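Local coordinates for transcriptional regulator, GntR family (Thermotoga maritima, PDB 3SXM), which probably binds DNA sequence-specifically as a metal-binding transcriptional regulator and is represented here by its FCD domain, crystallised without metal, at residues 97-102 against 127-132; 61-66 against 120-125; 68-71 against 75-78; 28-33 against 108-113. The protein carries 3 engineered substitutions. One frame throughout, in Å; residues are numbered along the deposited sequence. Where two conformers were deposited one is given.

Contact 2 is the core of the four, about 4 Å between its centre and that of the chain, and contact 1 lies farther out and is partly buried; contacts 3 and 4 sit near the periphery, though most of their touching residues are buried. Contacts 1 and 2 share helix 115-135, contacts 1 and 4 helix 96-111. Chemistry follows place: contact 2 pairs histidine rings with apolar packing, their polar bonds going to residues outside its segments, whereas contact 1 rests on a carboxylate-amide hydrogen bond, and Glu102 and His125 join the two. Contact 4 is methyl packing, tied to contact 2 through Phe66, and contact 3 closes a turn between successive helices beside the second subunit.

Contact 1: residues 97-102 against 127-132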
loop_
_atom_site.group_PDB
_atom_site.type_symbol
_atom_site.label_atom_id
_atom_site.label_comp_id
_atom_site.label_asym_id
_atom_site.label_seq_id
_atom_site.Cartn_x
_atom_site.Cartn_y
_atom_site.Cartn_z
ATOM N N VAL A 97 -10.449 -12.219 22.480
ATOM C CA VAL A 97 -11.610 -11.474 22.920
ATOM C C VAL A 97 -11.541 -10.049 22.451
ATOM O O VAL A 97 -12.529 -9.508 21.945
ATOM C CB VAL A 97 -11.719 -11.557 24.435
ATOM C CG1 VAL A 97 -12.730 -10.523 24.980
ATOM C CG2 VAL A 97 -12.144 -12.961 24.802
ATOM N N VAL A 98 -10.401 -9.418 22.665
ATOM C CA VAL A 98 -10.267 -8.028 22.340
ATOM C C VAL A 98 -10.225 -7.809 20.820
ATOM O O VAL A 98 -10.843 -6.866 20.329
ATOM C CB VAL A 98 -9.068 -7.391 23.046
ATOM C CG1 VAL A 98 -8.907 -5.931 22.602
ATOM C CG2 VAL A 98 -9.238 -7.465 24.539
ATOM N N SER A 99 -9.554 -8.681 20.062
ATOM C CA SER A 99 -9.552 -8.506 18.596
ATOM C C SER A 99 -10.948 -8.754 18.036
ATOM O O SER A 99 -11.377 -8.043 17.079
ATOM C CB SER A 99 -8.513 -9.420 17.959
ATOM O OG SER A 99 -7.230 -8.878 18.214
ATOM N N ASN A 100 -11.679 -9.660 18.629
ATOM C CA ASN A 100 -13.003 -9.926 18.144
ATOM C C ASN A 100 -13.903 -8.711 18.375
ATOM O O ASN A 100 -14.731 -8.353 17.538
ATOM C CB ASN A 100 -13.552 -11.160 18.800
ATOM C CG ASN A 100 -14.907 -11.452 18.355
ATOM O OD1 ASN A 100 -15.111 -11.857 17.217
ATOM N ND2 ASN A 100 -15.874 -11.222 19.231
ATOM N N ARG A 101 -13.737 -8.067 19.516
ATOM C CA ARG A 101 -14.505 -6.885 19.823
ATOM C C ARG A 101 -14.172 -5.750 18.845
ATOM O O ARG A 101 -15.060 -5.056 18.365
ATOM C CB ARG A 101 -14.230 -6.470 21.251
ATOM C CG ARG A 101 -15.230 -5.539 21.810
ATOM C CD ARG A 101 -14.750 -5.067 23.153
ATOM N NE ARG A 101 -15.073 -5.978 24.239
ATOM C CZ ARG A 101 -14.220 -6.339 25.190
ATOM N NH1 ARG A 101 -12.977 -5.877 25.168
ATOM N NH2 ARG A 101 -14.604 -7.160 26.152
ATOM N N GLU A 102 -12.890 -5.559 18.562
ATOM C CA GLU A 102 -12.454 -4.528 17.602
ATOM C C GLU A 102 -13.036 -4.795 16.221
ATOM O O GLU A 102 -13.481 -3.868 15.544
ATOM C CB GLU A 102 -10.929 -4.434 17.557
ATOM C CG GLU A 102 -10.317 -3.847 18.848
ATOM C CD GLU A 102 -8.786 -4.048 18.953
ATOM O OE1 GLU A 102 -8.209 -4.824 18.139
ATOM O OE2 GLU A 102 -8.245 -3.418 19.902
ATOM N N LYS A 127 -2.439 -1.305 15.046
ATOM C CA LYS A 127 -1.445 -0.725 15.951
ATOM C C LYS A 127 -1.544 -1.356 17.335
ATOM O O LYS A 127 -0.533 -1.521 18.005
ATOM C CB LYS A 127 -1.489 0.785 16.011
ATOM C CG LYS A 127 -1.192 1.383 14.644
ATOM C CD LYS A 127 -0.472 2.688 14.670
ATOM C CE LYS A 127 -0.457 3.301 13.279
ATOM N NZ LYS A 127 0.528 4.410 13.066
ATOM N N ASN A 128 -2.753 -1.721 17.737
ATOM C CA ASN A 128 -2.962 -2.344 19.064
ATOM C C ASN A 128 -2.394 -3.738 19.065
ATOM O O ASN A 128 -1.710 -4.114 20.046
ATOM C CB ASN A 128 -4.463 -2.410 19.402
ATOM C CG ASN A 128 -5.053 -1.067 19.854
ATOM O OD1 ASN A 128 -4.346 -0.107 20.135
ATOM N ND2 ASN A 128 -6.372 -1.029 19.964
ATOM N N VAL A 129 -2.656 -4.516 18.017
ATOM C CA VAL A 129 -2.072 -5.840 17.830
ATOM C C VAL A 129 -0.544 -5.741 17.881
ATOM O O VAL A 129 0.128 -6.481 18.608
ATOM C CB VAL A 129 -2.590 -6.465 16.545
ATOM C CG1 VAL A 129 -1.749 -7.604 16.085
ATOM C CG2 VAL A 129 -4.053 -6.852 16.728
ATOM N N GLU A 130 0.005 -4.806 17.136
ATOM C CA GLU A 130 1.436 -4.586 17.077
ATOM C C GLU A 130 1.991 -4.339 18.474
ATOM O O GLU A 130 2.967 -4.995 18.874
ATOM C CB GLU A 130 1.749 -3.401 16.160
ATOM C CG GLU A 130 3.210 -3.076 16.027
ATOM C CD GLU A 130 3.420 -1.914 15.101
ATOM O OE1 GLU A 130 2.633 -0.940 15.154
ATOM O OE2 GLU A 130 4.314 -2.007 14.261
ATOM N N ALA A 131 1.412 -3.392 19.183
ATOM C CA ALA A 131 1.928 -2.984 20.471
ATOM C C ALA A 131 1.901 -4.156 21.438
ATOM O O ALA A 131 2.853 -4.347 22.223
ATOM C CB ALA A 131 1.139 -1.782 21.006
ATOM N N GLU A 132 0.818 -4.920 21.426
ATOM C CA GLU A 132 0.690 -6.004 22.384
ATOM C C GLU A 132 1.625 -7.141 22.032
ATOM O O GLU A 132 2.169 -7.814 22.915
ATOM C CB GLU A 132 -0.761 -6.506 22.405
ATOM C CG GLU A 132 -1.734 -5.620 23.005
ATOM C CD GLU A 132 -2.386 -6.283 24.211
ATOM O OE1 GLU A 132 -2.723 -5.564 25.172
ATOM O OE2 GLU A 132 -2.540 -7.527 24.203
#
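Glu102 of helix 96-111 reaches across to Asn128 of helix 115-135, and its side chain can be followed outward atom by atom. CB already points at the partner helix. CG stands anti to the carbonyl carbon (chi1 -69°) and the chain runs on extended, which carries the carboxylate into the space between the helices. There CD lies 4.0 Å from Asn128 ND2, and OE2 takes a hydrogen bond from that ND2 at 3.0 Å, with an N-H...O angle of 160°. The bond is nearly straight but uneven in its geometry: OE2 sits close to the amide plane of Asn128, whereas ND2 stands 45° out of the carboxylate plane. OE2 also comes within 3.9 Å of Asn128 CB. The other oxygen, OE1, bonds His125 ND1 and makes a salt bridge to Arg95, so three partners grip one buried carboxylate. Beside it the helices meet more loosely, Ser99 OG lying 4.1 Å from Val129 CG2 while its own hydrogen bond goes to Arg95. An alanine in place of Glu102 is likely to leave Asn128 ND2, Arg95 and His125 ND1 without their common acceptor and the imidazole freer to turn. His125 is a zinc ligand in another structure of this protein, which is consistent with Glu102 acting as a second-shell residue that orients a first-shell histidine in the metal site of the helical FCD domain.

Contact 2: residues 61-66 against 120-125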
loop_
_atom_site.group_PDB
_atom_site.type_symbol
_atom_site.label_atom_id
_atom_site.label_comp_id
_atom_site.label_asym_id
_atom_site.label_seq_id
_atom_site.Cartn_x
_atom_site.Cartn_y
_atom_site.Cartn_z
ATOM N N ARG A 61 -10.755 -14.012 7.183
ATOM C CA ARG A 61 -11.766 -13.644 6.193
ATOM C C ARG A 61 -11.979 -12.157 6.108
ATOM O O ARG A 61 -12.123 -11.615 4.998
ATOM C CB ARG A 61 -13.118 -14.345 6.465
ATOM C CG ARG A 61 -13.121 -15.764 6.175
ATOM C CD ARG A 61 -14.421 -16.447 6.718
ATOM N NE ARG A 61 -15.599 -16.025 5.969
ATOM C CZ ARG A 61 -16.833 -16.374 6.310
ATOM N NH1 ARG A 61 -17.048 -17.059 7.425
ATOM N NH2 ARG A 61 -17.852 -15.996 5.566
ATOM N N LEU A 62 -12.015 -11.460 7.233
ATOM C CA LEU A 62 -12.353 -10.034 7.224
ATOM C C LEU A 62 -11.239 -9.268 6.521
ATOM O O LEU A 62 -11.521 -8.426 5.670
ATOM C CB LEU A 62 -12.554 -9.536 8.666
ATOM C CG LEU A 62 -12.931 -8.066 8.762
ATOM C CD1 LEU A 62 -14.220 -7.744 8.032
ATOM C CD2 LEU A 62 -13.021 -7.656 10.187
ATOM N N HIS A 63 -9.997 -9.518 6.910
ATOM C CA HIS A 63 -8.881 -8.734 6.365
ATOM C C HIS A 63 -8.648 -9.092 4.904
ATOM O O HIS A 63 -8.391 -8.169 4.090
ATOM C CB HIS A 63 -7.647 -8.880 7.235
ATOM C CG HIS A 63 -7.841 -8.280 8.587
ATOM N ND1 HIS A 63 -7.588 -6.956 8.885
ATOM C CD2 HIS A 63 -8.349 -8.826 9.726
ATOM C CE1 HIS A 63 -7.932 -6.709 10.136
ATOM N NE2 HIS A 63 -8.383 -7.840 10.655
ATOM N N LYS A 64 -8.782 -10.345 4.523
ATOM C CA LYS A 64 -8.718 -10.726 3.089
ATOM C C LYS A 64 -9.865 -10.122 2.300
ATOM O O LYS A 64 -9.642 -9.841 1.109
ATOM C CB LYS A 64 -8.656 -12.231 2.897
ATOM C CG LYS A 64 -7.296 -12.752 3.257
ATOM C CD LYS A 64 -7.161 -14.218 3.008
ATOM C CE LYS A 64 -5.685 -14.641 3.005
ATOM N NZ LYS A 64 -5.602 -16.119 2.851
ATOM N N LEU A 65 -11.051 -9.915 2.891
ATOM C CA LEU A 65 -12.192 -9.319 2.169
ATOM C C LEU A 65 -11.832 -7.911 1.755
ATOM O O LEU A 65 -12.156 -7.471 0.616
ATOM C CB LEU A 65 -13.471 -9.275 3.076
ATOM C CG LEU A 65 -14.631 -8.404 2.557
ATOM C CD1 LEU A 65 -15.155 -8.895 1.300
ATOM C CD2 LEU A 65 -15.709 -8.331 3.611
ATOM N N PHE A 66 -11.171 -7.169 2.611
ATOM C CA PHE A 66 -10.864 -5.746 2.308
ATOM C C PHE A 66 -10.015 -5.745 1.038
ATOM O O PHE A 66 -10.233 -4.952 0.115
ATOM C CB PHE A 66 -10.103 -5.076 3.440
ATOM C CG PHE A 66 -10.876 -4.966 4.750
ATOM C CD1 PHE A 66 -12.251 -4.984 4.798
ATOM C CD2 PHE A 66 -10.174 -4.884 5.941
ATOM C CE1 PHE A 66 -12.950 -4.898 6.023
ATOM C CE2 PHE A 66 -10.888 -4.778 7.149
ATOM C CZ PHE A 66 -12.232 -4.779 7.152
ATOM N N GLU A 120 -10.206 4.578 10.898
ATOM C CA GLU A 120 -9.588 4.773 12.216
ATOM C C GLU A 120 -9.556 3.462 12.999
ATOM O O GLU A 120 -8.548 3.130 13.612
ATOM C CB GLU A 120 -10.318 5.829 13.055
ATOM C CG GLU A 120 -10.139 7.245 12.587
ATOM C CD GLU A 120 -10.948 8.244 13.414
ATOM O OE1 GLU A 120 -11.549 7.872 14.465
ATOM O OE2 GLU A 120 -10.977 9.422 13.020
ATOM N N LYS A 121 -10.653 2.720 12.991
ATOM C CA LYS A 121 -10.718 1.485 13.782
ATOM C C LYS A 121 -9.773 0.406 13.242
ATOM O O LYS A 121 -9.179 -0.338 14.022
ATOM C CB LYS A 121 -12.153 0.926 13.842
ATOM C CG LYS A 121 -12.384 -0.185 14.860
ATOM C CD LYS A 121 -12.250 0.400 16.320
ATOM C CE LYS A 121 -12.604 -0.551 17.402
ATOM N NZ LYS A 121 -12.286 0.138 18.718
ATOM N N LEU A 122 -9.650 0.304 11.928
ATOM C CA LEU A 122 -8.740 -0.631 11.325
ATOM C C LEU A 122 -7.285 -0.299 11.755
ATOM O O LEU A 122 -6.528 -1.193 12.145
ATOM C CB LEU A 122 -8.937 -0.662 9.799
ATOM C CG LEU A 122 -7.899 -1.525 9.055
ATOM C CD1 LEU A 122 -7.899 -2.947 9.523
ATOM C CD2 LEU A 122 -8.151 -1.526 7.553
ATOM N N LYS A 123 -6.896 0.963 11.662
ATOM C CA LYS A 123 -5.546 1.415 12.041
ATOM C C LYS A 123 -5.346 1.130 13.528
ATOM O O LYS A 123 -4.309 0.620 13.910
ATOM C CB LYS A 123 -5.339 2.898 11.772
ATOM C CG LYS A 123 -5.228 3.231 10.288
ATOM C CD LYS A 123 -5.092 4.737 10.112
ATOM C CE LYS A 123 -4.961 5.083 8.659
ATOM N NZ LYS A 123 -4.982 6.559 8.374
ATOM N N GLU A 124 -6.327 1.458 14.344
ATOM C CA GLU A 124 -6.224 1.211 15.792
ATOM C C GLU A 124 -6.037 -0.261 16.073
ATOM O O GLU A 124 -5.211 -0.640 16.917
ATOM C CB GLU A 124 -7.481 1.719 16.518
ATOM C CG GLU A 124 -7.629 3.220 16.500
ATOM C CD GLU A 124 -9.043 3.662 16.937
ATOM O OE1 GLU A 124 -9.827 2.784 17.410
ATOM O OE2 GLU A 124 -9.345 4.886 16.808
ATOM N N HIS A 125 -6.811 -1.114 15.392
ATOM C CA HIS A 125 -6.707 -2.536 15.581
ATOM C C HIS A 125 -5.299 -3.029 15.287
ATOM O O HIS A 125 -4.687 -3.784 16.073
ATOM C CB HIS A 125 -7.717 -3.259 14.687
ATOM C CG HIS A 125 -7.454 -4.711 14.534
ATOM N ND1 HIS A 125 -7.688 -5.607 15.562
ATOM C CD2 HIS A 125 -6.892 -5.423 13.533
ATOM C CE1 HIS A 125 -7.325 -6.811 15.176
ATOM N NE2 HIS A 125 -6.829 -6.731 13.955
#
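His63 and His125 approach each other from opposite directions between helix 51-68 and helix 115-135, whose short segments here pass with axes 13.6 Å apart, the gap being bridged by side chains. The aromatic contact comes first. The two imidazoles lie near parallel, with 24° between their planes, but slid so far that they barely overlap, the centroids being 5.3 Å apart. Their closest atoms are His63 CE1 and His125 CD2, at 3.8 Å; the NE2 atoms of His63 and His125 are also 3.8 Å apart, with no hydrogen bond between them. With CG anti to the backbone N (chi1 165°), His125 carries its ring toward helix 51-68. This pairing belongs to the metal centre of the FCD domain: with Asp59 and His103, both histidines bind zinc in another structure of the protein, and the metal is absent from this chain. Apolar contacts flank the pair. Leu122 CD1 touches the edge of the His63 ring, 3.8 Å from His63 CE1, and is 4.2 Å from Phe66 CE2, so one methyl touches both rings, His63 at its edge and Phe66 more loosely. Among the polar groups, the carbonyl oxygen Leu62 O lies over one face of the Phe66 ring within helix 51-68, 3.5 Å above its plane. Polar bonds fix the rotation of His63: ND1 bonds Glu19 of helix 5-25 and NE2 bonds His103 NE2. A leucine instead of His63 would probably leave Glu19 and His103 without this partner and deprive the zinc site of a ligand.

Contact 3: residues 68-71 against 75-78; sequences RASG and IISL
Arg68 opens the turn and lies against Ile76, with their CA atoms 6.0 Å apart. Its CB points away from helix 73-90, but the chain bends at both chi2 (69°) and chi3 (67°) and swings the guanidinium back, crossing the isoleucine at about a right angle. Ile76 CG2 then sits over the centre of one guanidinium face, 3.9 Å above its plane, while Ile76 CD1 touches Arg68 NH1 at 3.9 Å. Arg68 was modelled in two conformers, so this lid over Ile76 describes one of them. Ile76 CG1 also reaches the Arg68 backbone, 4.0 Å from Arg68 CA, at the base of the same packing. Farther along, Ser70 aims its side chain at the helix, OG being 4.3 Å from Ile76 CG1. That hydroxyl is tied into the turn itself, hydrogen-bonded to Ile67 O and Asn72 N, and so faces the isoleucines with its polar needs met. Gly71 follows with positive phi (64°). Its N bonds Arg68 O at 3.0 Å, closing a type I beta turn, and its C lies 4.3 Å from Ile76 CD1; its O is hydrogen-bonded to Lys6 of the second subunit. Ile75 packs on Thr14 of that subunit as well. These features define a tight interhelical connection, a type I turn packed against the first turn of the next helix, which joins helices 51-68 and 73-90 of the FCD domain beside the subunit interface.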
loop_
_atom_site.group_PDB
_atom_site.type_symbol
_atom_site.label_atom_id
_atom_site.label_comp_id
_atom_site.label_asym_id
_atom_site.label_seq_id
_atom_site.Cartn_x
_atom_site.Cartn_y
_atom_site.Cartn_z
ATOM N N ARG A 68 -9.642 -8.212 -1.252
ATOM C CA ARG A 68 -10.338 -8.813 -2.378
ATOM C C ARG A 68 -11.280 -7.814 -3.059
ATOM O O ARG A 68 -11.429 -7.853 -4.285
ATOM C CB ARG A 68 -11.079 -10.092 -1.929
ATOM C CG ARG A 68 -11.990 -10.713 -2.953
ATOM C CD ARG A 68 -11.287 -11.314 -4.096
ATOM N NE ARG A 68 -10.492 -12.485 -3.738
ATOM C CZ ARG A 68 -9.851 -13.236 -4.621
ATOM N NH1 ARG A 68 -9.922 -12.948 -5.908
ATOM N NH2 ARG A 68 -9.154 -14.284 -4.218
ATOM N N ALA A 69 -11.886 -6.910 -2.292
ATOM C CA ALA A 69 -12.868 -5.958 -2.787
ATOM C C ALA A 69 -12.234 -4.991 -3.807
ATOM O O ALA A 69 -12.951 -4.393 -4.581
ATOM C CB ALA A 69 -13.521 -5.189 -1.593
ATOM N N SER A 70 -10.910 -4.844 -3.786
ATOM C CA SER A 70 -10.210 -4.012 -4.811
ATOM C C SER A 70 -10.422 -4.560 -6.198
ATOM O O SER A 70 -10.358 -3.818 -7.191
ATOM C CB SER A 70 -8.706 -3.884 -4.515
ATOM O OG SER A 70 -8.069 -5.111 -4.730
ATOM N N GLY A 71 -10.579 -5.860 -6.329
ATOM C CA GLY A 71 -10.576 -6.504 -7.634
ATOM C C GLY A 71 -9.264 -6.402 -8.357
ATOM O O GLY A 71 -9.242 -6.746 -9.550
ATOM N N ILE A 75 -2.654 -6.731 -6.276
ATOM C CA ILE A 75 -2.748 -6.464 -4.829
ATOM C C ILE A 75 -3.141 -7.725 -4.099
ATOM O O ILE A 75 -2.525 -8.071 -3.082
ATOM C CB ILE A 75 -3.683 -5.290 -4.521
ATOM C CG1 ILE A 75 -3.101 -4.012 -5.084
ATOM C CG2 ILE A 75 -3.852 -5.170 -3.013
ATOM C CD1 ILE A 75 -4.009 -2.772 -4.928
ATOM N N ILE A 76 -4.129 -8.436 -4.614
ATOM C CA ILE A 76 -4.601 -9.709 -4.050
ATOM C C ILE A 76 -3.453 -10.689 -3.983
ATOM O O ILE A 76 -3.256 -11.358 -2.954
ATOM C CB ILE A 76 -5.802 -10.253 -4.810
ATOM C CG1 ILE A 76 -7.023 -9.318 -4.634
ATOM C CG2 ILE A 76 -6.151 -11.665 -4.378
ATOM C CD1 ILE A 76 -8.139 -9.523 -5.635
ATOM N N SER A 77 -2.673 -10.802 -5.057
ATOM C CA SER A 77 -1.592 -11.766 -5.113
ATOM C C SER A 77 -0.467 -11.377 -4.162
ATOM O O SER A 77 0.147 -12.278 -3.543
ATOM C CB SER A 77 -1.078 -11.918 -6.567
ATOM O OG SER A 77 -0.264 -10.861 -6.979
ATOM N N LEU A 78 -0.200 -10.093 -3.965
ATOM C CA LEU A 78 0.864 -9.671 -3.041
ATOM C C LEU A 78 0.432 -9.968 -1.624
ATOM O O LEU A 78 1.248 -10.418 -0.802
ATOM C CB LEU A 78 1.169 -8.166 -3.215
ATOM C CG LEU A 78 1.801 -7.803 -4.561
ATOM C CD1 LEU A 78 1.878 -6.317 -4.637
ATOM C CD2 LEU A 78 3.182 -8.386 -4.698
#

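Contact 4: residues 28-33 against 108-113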
loop_
_atom_site.group_PDB
_atom_site.type_symbol
_atom_site.label_atom_id
_atom_site.label_comp_id
_atom_site.label_asym_id
_atom_site.label_seq_id
_atom_site.Cartn_x
_atom_site.Cartn_y
_atom_site.Cartn_z
ATOM N N ASP A 28 -17.480 1.262 -0.399
ATOM C CA ASP A 28 -18.866 0.903 -0.661
ATOM C C ASP A 28 -18.996 -0.540 -1.088
ATOM O O ASP A 28 -20.002 -1.201 -0.740
ATOM C CB ASP A 28 -19.466 1.820 -1.755
ATOM C CG ASP A 28 -19.606 3.262 -1.308
ATOM O OD1 ASP A 28 -19.631 3.574 -0.113
ATOM O OD2 ASP A 28 -19.807 4.134 -2.209
ATOM N N LYS A 29 -18.039 -1.052 -1.869
ATOM C CA LYS A 29 -18.056 -2.456 -2.250
ATOM C C LYS A 29 -17.958 -3.375 -1.024
ATOM O O LYS A 29 -18.664 -4.379 -0.915
ATOM C CB LYS A 29 -16.918 -2.772 -3.244
ATOM C CG LYS A 29 -16.911 -4.208 -3.695
ATOM C CD LYS A 29 -16.163 -4.402 -4.995
ATOM C CE LYS A 29 -15.782 -5.857 -5.240
ATOM N NZ LYS A 29 -16.567 -6.536 -6.309
ATOM N N ILE A 30 -17.068 -3.020 -0.125
ATOM C CA ILE A 30 -16.915 -3.774 1.114
ATOM C C ILE A 30 -18.213 -3.710 1.933
ATOM O O ILE A 30 -18.754 -4.741 2.360
ATOM C CB ILE A 30 -15.689 -3.304 1.924
ATOM C CG1 ILE A 30 -14.397 -3.593 1.150
ATOM C CG2 ILE A 30 -15.719 -3.956 3.283
ATOM C CD1 ILE A 30 -13.229 -2.772 1.622
ATOM N N ALA A 31 -18.753 -2.521 2.094
ATOM C CA ALA A 31 -19.962 -2.316 2.890
ATOM C C ALA A 31 -21.144 -3.079 2.362
ATOM O O ALA A 31 -22.018 -3.496 3.138
ATOM C CB ALA A 31 -20.329 -0.857 2.978
ATOM N N GLY A 32 -21.215 -3.237 1.048
ATOM C CA GLY A 32 -22.364 -3.917 0.467
ATOM C C GLY A 32 -22.194 -5.422 0.237
ATOM O O GLY A 32 -23.131 -6.077 -0.297
ATOM N N SER A 33 -21.061 -5.991 0.657
ATOM C CA SER A 33 -20.764 -7.383 0.389
ATOM C C SER A 33 -21.507 -8.328 1.348
ATOM O O SER A 33 -21.699 -8.016 2.538
ATOM C CB SER A 33 -19.288 -7.659 0.454
ATOM O OG SER A 33 -18.831 -7.495 1.739
ATOM N N GLU A 108 -19.308 -2.742 12.199
ATOM C CA GLU A 108 -20.518 -1.929 12.357
ATOM C C GLU A 108 -20.278 -0.531 11.821
ATOM O O GLU A 108 -21.173 0.063 11.232
ATOM C CB GLU A 108 -20.975 -1.911 13.799
ATOM C CG GLU A 108 -22.138 -0.983 14.112
ATOM C CD GLU A 108 -23.391 -1.269 13.369
ATOM O OE1 GLU A 108 -23.633 -2.467 13.089
ATOM O OE2 GLU A 108 -24.121 -0.279 13.072
ATOM N N ARG A 109 -19.055 -0.009 11.964
ATOM C CA ARG A 109 -18.728 1.318 11.385
ATOM C C ARG A 109 -18.873 1.261 9.884
ATOM O O ARG A 109 -19.368 2.193 9.248
ATOM C CB ARG A 109 -17.329 1.784 11.786
ATOM C CG ARG A 109 -17.222 2.134 13.292
ATOM C CD ARG A 109 -15.869 2.707 13.659
ATOM N NE ARG A 109 -15.714 2.848 15.124
ATOM C CZ ARG A 109 -14.717 3.465 15.725
ATOM N NH1 ARG A 109 -13.747 4.019 15.021
ATOM N NH2 ARG A 109 -14.659 3.488 17.037
ATOM N N ILE A 110 -18.372 0.204 9.287
ATOM C CA ILE A 110 -18.481 0.019 7.841
ATOM C C ILE A 110 -19.956 -0.042 7.409
ATOM O O ILE A 110 -20.390 0.712 6.478
ATOM C CB ILE A 110 -17.709 -1.243 7.339
ATOM C CG1 ILE A 110 -16.204 -1.113 7.607
ATOM C CG2 ILE A 110 -17.999 -1.469 5.862
ATOM C CD1 ILE A 110 -15.456 -2.434 7.383
ATOM N N ILE A 111 -20.715 -0.922 7.995
ATOM C CA ILE A 111 -22.125 -1.066 7.674
ATOM C C ILE A 111 -22.920 0.197 7.848
ATOM O O ILE A 111 -23.811 0.452 7.113
ATOM C CB ILE A 111 -22.774 -2.043 8.621
ATOM C CG1 ILE A 111 -22.282 -3.426 8.358
ATOM C CG2 ILE A 111 -24.244 -1.995 8.500
ATOM C CD1 ILE A 111 -22.886 -4.389 9.334
ATOM N N SER A 112 -22.616 0.962 8.853
ATOM C CA SER A 112 -23.373 2.170 9.125
ATOM C C SER A 112 -22.924 3.383 8.271
ATOM O O SER A 112 -23.496 4.476 8.360
ATOM C CB SER A 112 -23.327 2.486 10.611
ATOM O OG SER A 112 -22.052 2.911 10.953
ATOM N N GLY A 113 -21.912 3.196 7.434
ATOM C CA GLY A 113 -21.477 4.242 6.518
ATOM C C GLY A 113 -20.431 5.200 7.050
ATOM O O GLY A 113 -20.138 6.242 6.438
#
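No flat side chain enters where Ala31 and Ile30 meet Ile110; the one planar group that takes part is the peptide of Ile110, whose O lies 3.8 Å from Ala31 CB. The rest is methyl packing. Ile110 CG2, placed anti to the backbone N (chi1 -63° for CG1), presses on Ala31, 3.7 Å from Ala31 CA and 3.8 Å from Ala31 CB. Ile30 CG2 joins it more loosely, 4.2 Å from Ile110 CG2. The close approach of the backbones, 5.4 Å between Ala31 CA and Ile111 CA, is consistent with the small side chain of Ala31. Both segments are helix ends. In one, Ser33 is the N-cap of the helix that follows, and Ile30 O accepts from Ser33 OG at 2.8 Å and from Ser33 N; Ser33 also lines the bicarbonate pocket with Glu34 and Glu35. In the other, Gly113, just past the helix end, has positive phi and completes a Schellman motif, its N bonded to Ile110 O at 3.1 Å. Around this junction of helices 27-31 and 96-111, Phe66 of helix 51-68 touches both Ile30 and Ile110, while Leu36 of helix 34-44 and Ala118 of helix 115-135 also pack on Ile110.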